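Local coordinates for interleukin-2 receptor subunit beta (Mus musculus, PDB 6DG5), which probably binds interleukin-2 and, as the full-length receptor subunit, transduces its mitogenic signal, the extracellular part being present here, at residues B[30-35]-B[81-87]. Sequence-based numbering, arbitrary orientation.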
loop_
_atom_site.group_PDB
_atom_site.type_symbol
_atom_site.label_atom_id
_atom_site.label_comp_id
_atom_site.label_asym_id
_atom_site.label_seq_id
_atom_site.Cartn_x
_atom_site.Cartn_y
_atom_site.Cartn_z
ATOM N N VAL B 30 13.848 25.635 -35.220
ATOM C CA VAL B 30 15.255 25.279 -35.377
ATOM C C VAL B 30 15.421 23.768 -35.467
ATOM O O VAL B 30 14.448 23.013 -35.365
ATOM C CB VAL B 30 16.102 25.858 -34.230
ATOM C CG1 VAL B 30 16.243 27.363 -34.391
ATOM C CG2 VAL B 30 15.472 25.516 -32.898
ATOM N N THR B 31 16.665 23.320 -35.645
ATOM C CA THR B 31 16.921 21.927 -35.995
ATOM C C THR B 31 16.868 21.005 -34.782
ATOM O O THR B 31 16.247 19.937 -34.835
ATOM C CB THR B 31 18.275 21.805 -36.693
ATOM O OG1 THR B 31 19.270 22.510 -35.938
ATOM C CG2 THR B 31 18.206 22.380 -38.100
ATOM N N THR B 32 17.519 21.389 -33.685
ATOM C CA THR B 32 17.683 20.511 -32.535
ATOM C C THR B 32 17.158 21.182 -31.272
ATOM O O THR B 32 17.344 22.386 -31.071
ATOM C CB THR B 32 19.161 20.109 -32.364
ATOM O OG1 THR B 32 19.340 18.748 -32.778
ATOM C CG2 THR B 32 19.626 20.264 -30.923
ATOM N N CYS B 33 16.486 20.389 -30.436
ATOM C CA CYS B 33 15.992 20.819 -29.135
ATOM C C CYS B 33 16.201 19.697 -28.130
ATOM O O CYS B 33 16.058 18.518 -28.467
ATOM C CB CYS B 33 14.505 21.191 -29.182
ATOM S SG CYS B 33 14.078 22.630 -30.191
ATOM N N HIS B 34 16.527 20.067 -26.893
ATOM C CA HIS B 34 16.832 19.104 -25.845
ATOM C C HIS B 34 15.974 19.380 -24.617
ATOM O O HIS B 34 15.353 20.438 -24.488
ATOM C CB HIS B 34 18.318 19.133 -25.469
ATOM C CG HIS B 34 19.204 18.411 -26.436
ATOM N ND1 HIS B 34 19.173 18.647 -27.793
ATOM C CD2 HIS B 34 20.146 17.458 -26.242
ATOM C CE1 HIS B 34 20.057 17.872 -28.394
ATOM N NE2 HIS B 34 20.662 17.140 -27.475
ATOM N N VAL B 35 15.945 18.405 -23.711
ATOM C CA VAL B 35 15.188 18.489 -22.467
ATOM C C VAL B 35 16.151 18.256 -21.311
ATOM O O VAL B 35 16.772 17.190 -21.222
ATOM C CB VAL B 35 14.033 17.476 -22.426
ATOM C CG1 VAL B 35 13.409 17.443 -21.039
ATOM C CG2 VAL B 35 12.989 17.819 -23.475
ATOM N N ILE B 81 12.301 20.743 -15.211
ATOM C CA ILE B 81 12.393 20.355 -16.613
ATOM C C ILE B 81 12.503 21.615 -17.461
ATOM O O ILE B 81 11.629 22.488 -17.415
ATOM C CB ILE B 81 11.190 19.505 -17.038
ATOM C CG1 ILE B 81 11.349 18.086 -16.502
ATOM C CG2 ILE B 81 11.075 19.469 -18.547
ATOM C CD1 ILE B 81 10.081 17.278 -16.519
ATOM N N ASN B 82 13.585 21.710 -18.229
ATOM C CA ASN B 82 13.842 22.841 -19.105
ATOM C C ASN B 82 13.975 22.347 -20.538
ATOM O O ASN B 82 14.603 21.315 -20.793
ATOM C CB ASN B 82 15.116 23.585 -18.692
ATOM C CG ASN B 82 15.141 23.925 -17.216
ATOM O OD1 ASN B 82 14.753 25.019 -16.811
ATOM N ND2 ASN B 82 15.603 22.984 -16.401
ATOM N N VAL B 83 13.378 23.085 -21.468
ATOM C CA VAL B 83 13.481 22.797 -22.893
ATOM C C VAL B 83 14.385 23.850 -23.513
ATOM O O VAL B 83 14.084 25.049 -23.457
ATOM C CB VAL B 83 12.107 22.778 -23.577
ATOM C CG1 VAL B 83 12.258 22.436 -25.052
ATOM C CG2 VAL B 83 11.188 21.787 -22.884
ATOM N N VAL B 84 15.494 23.407 -24.098
ATOM C CA VAL B 84 16.460 24.290 -24.737
ATOM C C VAL B 84 16.576 23.900 -26.203
ATOM O O VAL B 84 16.580 22.711 -26.543
ATOM C CB VAL B 84 17.834 24.229 -24.041
ATOM C CG1 VAL B 84 17.762 24.898 -22.680
ATOM C CG2 VAL B 84 18.294 22.789 -23.902
ATOM N N CYS B 85 16.661 24.905 -27.072
ATOM C CA CYS B 85 16.766 24.693 -28.508
ATOM C C CYS B 85 17.979 25.441 -29.039
ATOM O O CYS B 85 18.184 26.613 -28.709
ATOM C CB CYS B 85 15.499 25.154 -29.236
ATOM S SG CYS B 85 14.013 24.185 -28.881
ATOM N N TRP B 86 18.772 24.762 -29.862
ATOM C CA TRP B 86 19.984 25.349 -30.415
ATOM C C TRP B 86 19.633 26.317 -31.538
ATOM O O TRP B 86 18.940 25.951 -32.492
ATOM C CB TRP B 86 20.913 24.251 -30.929
ATOM C CG TRP B 86 22.276 24.736 -31.305
ATOM C CD1 TRP B 86 22.675 25.198 -32.525
ATOM C CD2 TRP B 86 23.426 24.799 -30.455
ATOM N NE1 TRP B 86 24.002 25.550 -32.486
ATOM C CE2 TRP B 86 24.486 25.314 -31.226
ATOM C CE3 TRP B 86 23.663 24.473 -29.116
ATOM C CZ2 TRP B 86 25.763 25.508 -30.703
ATOM C CZ3 TRP B 86 24.930 24.669 -28.599
ATOM C CH2 TRP B 86 25.964 25.182 -29.391
ATOM N N GLU B 87 20.113 27.555 -31.421
ATOM C CA GLU B 87 19.860 28.567 -32.438
ATOM C C GLU B 87 21.168 29.072 -33.032
ATOM O O GLU B 87 22.187 28.374 -32.987
ATOM C CB GLU B 87 19.051 29.724 -31.852
ATOM C CG GLU B 87 17.633 29.341 -31.454
ATOM C CD GLU B 87 16.929 30.426 -30.661
ATOM O OE1 GLU B 87 17.422 31.574 -30.646
ATOM O OE2 GLU B 87 15.884 30.127 -30.046
#
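Cys33 and Cys85 face each other across two antiparallel strands and are joined by a disulfide, SG to SG 2.0 Å, with a torsion of 107° about the S-S bond. They form a non-hydrogen-bonded pair, and their CA atoms lie 4.0 Å apart. In both cysteines SG lies beside the backbone N and anti to the carbonyl carbon (chi1 -65° and -67°), which lets the sulfurs meet on one face of the sheet. His34 and Val84, the next pair, exchange two backbone hydrogen bonds: His34 N to Val84 O is nearly straight, at 2.7 Å, and Val84 N to His34 O measures 3.0 Å. On the other side of the disulfide, Trp86 N donates to Thr32 O. CA-H groups of Cys33, Val35, Val83 and Cys85 also approach carbonyl oxygens opposite.

Beyond the cystine on its own face, Val35 sets CG1 against Ile81 CG2 at 4.0 Å. At the loop end, Val30, poorly ordered, lies over the end of the strand beside Trp86 O, with CG2 near Cys85 CB (3.7 Å) and CG1 near Glu87 CG (3.8 Å). On the opposite face, the CB of His34 touches Val84 CG2, while the rings of His34 and Trp86 each meet Trp91 edge-to-face.

The disulfide ties strand 33-39 to strand 79-86 in the N-terminal domain of this type I cytokine receptor. Trp22 of strand 17-23 packs against both cysteines, and Leu8 of strand 8-12 touches Ile81 and Val83. Within the sheet, strand 33-39 is flanked by 46-54 and strand 79-86 by 91-99.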